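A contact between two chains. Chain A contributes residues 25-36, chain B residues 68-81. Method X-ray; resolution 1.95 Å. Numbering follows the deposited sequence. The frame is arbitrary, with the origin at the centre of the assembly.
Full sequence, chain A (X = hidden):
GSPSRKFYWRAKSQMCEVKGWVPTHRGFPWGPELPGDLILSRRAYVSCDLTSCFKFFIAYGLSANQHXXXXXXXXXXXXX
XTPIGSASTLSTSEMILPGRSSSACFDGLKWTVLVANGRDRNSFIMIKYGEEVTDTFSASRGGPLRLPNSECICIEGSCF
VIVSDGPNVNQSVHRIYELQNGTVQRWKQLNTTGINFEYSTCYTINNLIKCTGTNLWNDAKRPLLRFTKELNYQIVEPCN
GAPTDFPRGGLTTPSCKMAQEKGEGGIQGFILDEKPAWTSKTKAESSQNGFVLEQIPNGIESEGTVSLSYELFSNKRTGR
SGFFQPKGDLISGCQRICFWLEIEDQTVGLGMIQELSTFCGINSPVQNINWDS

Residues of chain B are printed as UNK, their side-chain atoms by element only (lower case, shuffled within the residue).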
# COMPACT_ATOMS: atom_id res chain seq x y z
N HIS A 25 16.79 -12.99 5.36
CA HIS A 25 15.46 -12.83 5.92
C HIS A 25 15.21 -13.96 6.89
O HIS A 25 15.21 -15.12 6.51
CB HIS A 25 14.41 -12.81 4.79
CG HIS A 25 12.99 -12.94 5.26
ND1 HIS A 25 12.19 -11.85 5.53
CD2 HIS A 25 12.22 -14.04 5.47
CE1 HIS A 25 10.99 -12.27 5.91
NE2 HIS A 25 10.98 -13.59 5.89
N ARG A 26 15.06 -13.64 8.16
CA ARG A 26 14.60 -14.64 9.11
C ARG A 26 13.09 -14.68 9.03
O ARG A 26 12.44 -13.66 8.75
CB ARG A 26 15.06 -14.29 10.52
CG ARG A 26 16.55 -14.18 10.62
CD ARG A 26 17.02 -13.92 12.02
NE ARG A 26 16.86 -15.11 12.84
CZ ARG A 26 17.54 -15.33 13.96
NH1 ARG A 26 18.42 -14.43 14.39
NH2 ARG A 26 17.34 -16.44 14.64
N GLY A 27 12.51 -15.85 9.23
CA GLY A 27 11.07 -15.94 9.25
C GLY A 27 10.54 -15.02 10.33
O GLY A 27 11.23 -14.74 11.30
N PHE A 28 9.33 -14.52 10.15
CA PHE A 28 8.72 -13.72 11.20
C PHE A 28 8.64 -14.61 12.45
O PHE A 28 8.32 -15.80 12.36
CB PHE A 28 7.37 -13.17 10.73
CG PHE A 28 7.50 -12.06 9.72
CD1 PHE A 28 7.62 -12.34 8.37
CD2 PHE A 28 7.57 -10.74 10.13
CE1 PHE A 28 7.76 -11.31 7.43
CE2 PHE A 28 7.72 -9.70 9.21
CZ PHE A 28 7.82 -9.99 7.86
N PRO A 29 9.00 -14.05 13.62
CA PRO A 29 9.25 -14.83 14.84
C PRO A 29 7.97 -15.16 15.62
O PRO A 29 7.95 -14.99 16.83
CB PRO A 29 10.12 -13.87 15.66
CG PRO A 29 9.59 -12.53 15.31
CD PRO A 29 9.20 -12.60 13.85
N TRP A 30 6.93 -15.63 14.93
CA TRP A 30 5.67 -15.98 15.58
C TRP A 30 5.81 -17.20 16.49
O TRP A 30 6.73 -18.01 16.35
CB TRP A 30 4.58 -16.23 14.54
CG TRP A 30 4.41 -15.11 13.53
CD1 TRP A 30 4.20 -15.26 12.19
CD2 TRP A 30 4.45 -13.70 13.78
NE1 TRP A 30 4.10 -14.02 11.59
CE2 TRP A 30 4.25 -13.05 12.54
CE3 TRP A 30 4.64 -12.92 14.92
CZ2 TRP A 30 4.24 -11.67 12.41
CZ3 TRP A 30 4.61 -11.54 14.80
CH2 TRP A 30 4.42 -10.93 13.55
N GLY A 31 4.87 -17.34 17.43
CA GLY A 31 4.86 -18.47 18.33
C GLY A 31 5.42 -18.09 19.70
O GLY A 31 6.49 -17.49 19.77
N PRO A 32 4.71 -18.48 20.78
CA PRO A 32 3.50 -19.31 20.71
C PRO A 32 2.26 -18.56 20.26
O PRO A 32 1.24 -19.19 19.97
CB PRO A 32 3.34 -19.81 22.15
CG PRO A 32 3.97 -18.74 22.99
CD PRO A 32 5.15 -18.26 22.17
N GLU A 33 2.33 -17.24 20.18
CA GLU A 33 1.21 -16.46 19.67
C GLU A 33 1.52 -15.81 18.30
O GLU A 33 2.67 -15.59 17.95
CB GLU A 33 0.79 -15.41 20.69
CG GLU A 33 0.17 -16.01 21.95
CD GLU A 33 -0.32 -14.96 22.93
OE1 GLU A 33 0.28 -13.87 23.00
OE2 GLU A 33 -1.32 -15.24 23.64
N LEU A 34 0.48 -15.53 17.54
CA LEU A 34 0.63 -14.77 16.31
C LEU A 34 -0.51 -13.76 16.19
O LEU A 34 -1.56 -13.92 16.80
CB LEU A 34 0.69 -15.67 15.07
CG LEU A 34 -0.18 -16.91 14.96
CD1 LEU A 34 -1.61 -16.66 15.40
CD2 LEU A 34 -0.15 -17.40 13.52
N PRO A 35 -0.28 -12.70 15.42
CA PRO A 35 -1.31 -11.67 15.27
C PRO A 35 -2.49 -12.17 14.45
O PRO A 35 -2.35 -13.17 13.74
CB PRO A 35 -0.57 -10.54 14.54
CG PRO A 35 0.57 -11.20 13.84
CD PRO A 35 0.96 -12.37 14.70
N GLY A 36 -3.64 -11.52 14.58
CA GLY A 36 -4.82 -11.89 13.81
C GLY A 36 -4.71 -11.46 12.36
O GLY A 36 -3.92 -10.57 12.03
N UNK B 68 2.02 -7.19 25.24
CA UNK B 68 2.96 -7.76 24.29
C UNK B 68 2.44 -9.11 23.84
O UNK B 68 2.13 -9.97 24.67
c UNK B 68 5.75 -6.72 23.32
c UNK B 68 4.33 -7.95 24.95
c UNK B 68 5.37 -6.86 24.77
c UNK B 68 6.59 -7.19 25.62
N UNK B 69 2.35 -9.30 22.54
CA UNK B 69 2.07 -10.62 22.00
C UNK B 69 3.22 -11.52 22.43
O UNK B 69 4.36 -11.06 22.53
c UNK B 69 1.15 -11.39 18.27
c UNK B 69 1.94 -10.54 20.48
c UNK B 69 -0.29 -11.69 20.31
c UNK B 69 1.14 -11.63 19.78
N UNK B 70 2.93 -12.78 22.74
CA UNK B 70 3.98 -13.70 23.19
C UNK B 70 4.69 -14.35 22.01
O UNK B 70 4.21 -15.35 21.48
n UNK B 70 4.10 -16.04 26.06
c UNK B 70 3.38 -14.80 24.10
o UNK B 70 5.58 -15.73 24.39
c UNK B 70 4.45 -15.57 24.86
N UNK B 71 5.81 -13.77 21.61
CA UNK B 71 6.55 -14.25 20.44
C UNK B 71 8.04 -14.27 20.75
O UNK B 71 8.47 -13.89 21.83
c UNK B 71 6.37 -13.32 19.22
c UNK B 71 4.92 -12.97 18.99
o UNK B 71 7.12 -12.12 19.43
N UNK B 72 8.83 -14.68 19.76
CA UNK B 72 10.29 -14.70 19.91
C UNK B 72 10.94 -13.41 19.41
O UNK B 72 12.17 -13.34 19.26
o UNK B 72 10.34 -17.11 19.58
c UNK B 72 10.90 -15.88 19.16
N UNK B 73 10.13 -12.38 19.15
CA UNK B 73 10.62 -11.17 18.50
C UNK B 73 11.72 -10.43 19.28
O UNK B 73 12.57 -9.76 18.69
c UNK B 73 9.46 -10.21 18.19
c UNK B 73 9.87 -9.00 17.35
s UNK B 73 8.46 -8.02 16.73
c UNK B 73 7.91 -8.99 15.33
N UNK B 74 11.72 -10.55 20.61
CA UNK B 74 12.69 -9.77 21.36
C UNK B 74 14.09 -10.37 21.25
O UNK B 74 15.07 -9.62 21.27
c UNK B 74 11.18 -10.58 24.86
c UNK B 74 12.10 -10.81 23.66
c UNK B 74 12.26 -9.56 22.83
o UNK B 74 11.31 -9.51 25.50
o UNK B 74 10.32 -11.45 25.15
N UNK B 75 14.20 -11.69 21.10
CA UNK B 75 15.51 -12.31 20.98
C UNK B 75 15.92 -12.75 19.57
O UNK B 75 17.09 -13.03 19.34
n UNK B 75 13.93 -16.57 21.00
c UNK B 75 12.75 -14.14 23.32
c UNK B 75 15.68 -13.48 21.96
c UNK B 75 13.01 -16.08 21.89
c UNK B 75 14.98 -15.70 20.93
c UNK B 75 11.06 -15.88 23.22
c UNK B 75 11.54 -14.66 23.72
c UNK B 75 11.79 -16.61 22.31
c UNK B 75 13.51 -14.85 22.38
c UNK B 75 14.77 -14.63 21.75
N UNK B 76 14.98 -12.80 18.63
CA UNK B 76 15.35 -12.95 17.21
C UNK B 76 15.28 -11.58 16.55
O UNK B 76 14.25 -11.17 16.01
o UNK B 76 12.78 -16.08 15.57
o UNK B 76 13.48 -17.53 17.07
c UNK B 76 14.43 -13.98 16.50
c UNK B 76 14.56 -15.40 17.07
c UNK B 76 13.53 -16.40 16.53
N UNK B 77 16.39 -10.86 16.59
CA UNK B 77 16.41 -9.45 16.26
C UNK B 77 16.58 -9.17 14.77
O UNK B 77 17.54 -9.60 14.14
c UNK B 77 18.40 -8.27 19.34
c UNK B 77 17.47 -9.11 18.51
o UNK B 77 18.02 -7.15 19.73
o UNK B 77 19.52 -8.76 19.62
c UNK B 77 17.53 -8.77 17.04
N UNK B 78 15.64 -8.41 14.22
CA UNK B 78 15.74 -7.96 12.85
C UNK B 78 15.54 -6.45 12.72
O UNK B 78 14.84 -5.80 13.52
o UNK B 78 15.13 -10.05 11.82
c UNK B 78 14.74 -8.70 11.97
N UNK B 79 16.21 -5.92 11.70
CA UNK B 79 16.13 -4.52 11.32
C UNK B 79 14.94 -4.30 10.42
O UNK B 79 14.75 -5.03 9.45
c UNK B 79 17.39 -1.69 11.08
c UNK B 79 18.64 -2.52 9.06
c UNK B 79 17.42 -2.72 9.97
c UNK B 79 17.40 -4.13 10.56
N UNK B 80 14.16 -3.27 10.74
CA UNK B 80 12.99 -2.87 9.96
C UNK B 80 13.07 -1.40 9.56
O UNK B 80 13.82 -0.62 10.13
c UNK B 80 9.65 -6.21 10.65
c UNK B 80 11.24 -4.42 11.02
c UNK B 80 11.46 -6.52 12.19
o UNK B 80 9.93 -8.28 11.83
c UNK B 80 11.90 -5.24 11.93
c UNK B 80 10.11 -4.92 10.38
c UNK B 80 10.34 -7.00 11.56
c UNK B 80 11.72 -3.02 10.77
N UNK B 81 12.21 -1.02 8.62
CA UNK B 81 12.19 0.33 8.11
C UNK B 81 10.74 0.72 7.90
O UNK B 81 9.96 -0.06 7.35
c UNK B 81 13.19 2.04 3.44
n UNK B 81 14.12 1.83 2.29
c UNK B 81 13.75 1.47 4.72
c UNK B 81 12.75 1.53 5.88
c UNK B 81 12.98 0.37 6.80
O HOH W 1 15.24 -10.87 9.09
O HOH W 2 19.42 -11.68 14.23
O HOH W 3 13.01 -14.39 13.38
O HOH W 4 8.95 -18.26 17.52
O HOH W 5 8.51 -17.59 21.37

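Position 68 carries four carbons forked at the second, and none touches the chain A stretch; the pattern is that of a leucine, Leu B68. Position 69 repeats it, four carbons with the fork at the second, but here one branch tip packs against Pro A35. This is Leu B69, its end turned nearer to chain A although its CA-to-CB bond points sideways; Leu B69 CD2 lies 3.4 Å from Pro A35 N and 3.7 Å from Pro A35 CD.

At position 70 two carbons end in one oxygen and one nitrogen, a carboxamide one methylene from CA, its oxygen against the Pro A32 ring: Asn B70, with OD1 3.4 Å from Pro A32 CD. Its backbone is held at both ends, Asn B70 N giving a hydrogen bond to Glu A33 OE1 (2.9 Å, 164°) and Asn B70 O receiving one from Glu A33 N (3.0 Å, 155°). Pro A32 N is also only 3.2 Å from Asn B70 O, but a proline nitrogen has no hydrogen to share.

Position 71 has a CB bearing one oxygen and one carbon. The carbon lies at the edge of the Trp A30 ring, and CB is 3.3 Å from Pro A29 O; the branching identifies Thr B71. Its methyl CG2 is 4.1 Å from Trp A30 CE3, and its CA makes a CA-H...O contact with Gly A31 O at 3.3 Å.

One carbon and one oxygen, the oxygen meeting chain A through waters, make position 72 Ser B72. Its N donates to Pro A29 O (3.1 Å, 159°). An unbranched run of two carbons, a sulfur and a carbon at 73, packed on Pro A29 and Trp A30, can only be Met B73. Met B73 N bonds to Thr B71 OG1 (3.0 Å), Met B73 CB packs 3.7 Å from Pro A29 CG, and Met B73 CE reaches to 4.2 Å from Trp A30 CZ3.

At position 74, three carbons, the third with two oxygens, point away from chain A: Glu B74. Fused five- and six-membered rings with one nitrogen make 75 Trp B75, also without contact. Position 76 has a carboxylate on its third carbon; one oxygen approaches Pro A29, and the second carbon lies over a face of the Arg A26 guanidinium. It is Glu B76, with OE1 3.5 Å from Pro A29 CB and CG 3.8 Å from Arg A26 NH2. The same atom pattern at 77, directed away, gives Glu B77.

Position 78, one carbon and one oxygen near Arg A26, is Ser B78, whose OG is 4.3 Å from Arg A26 CD. Position 79, four carbons forked at the second and out of reach, is Leu B79. Position 80 has a six-carbon ring whose oxygen approaches the Phe A28 ring: Tyr B80, with OH 3.7 Å from Phe A28 CE2. Position 81, four carbons in a row ending in nitrogen, far from the contact, is Lys B81.

The contact thus rests on three direct hydrogen bonds around Pro A29 and Glu A33, with apolar packing at Pro A29, Trp A30 and Pro A35. Water bridges the chains at both Ser B72 and the Arg A26 end: Ser B72 OG shares one water with Trp A30 O and another with Gly A31 O, while separate molecules link Arg A26 N to Ser B78 OG, Arg A26 NH1 to Glu B77 O, and Gly A27 O to Glu B76 OE1.

Chain B, residues 68-81: LLNTSMEWEESLYK
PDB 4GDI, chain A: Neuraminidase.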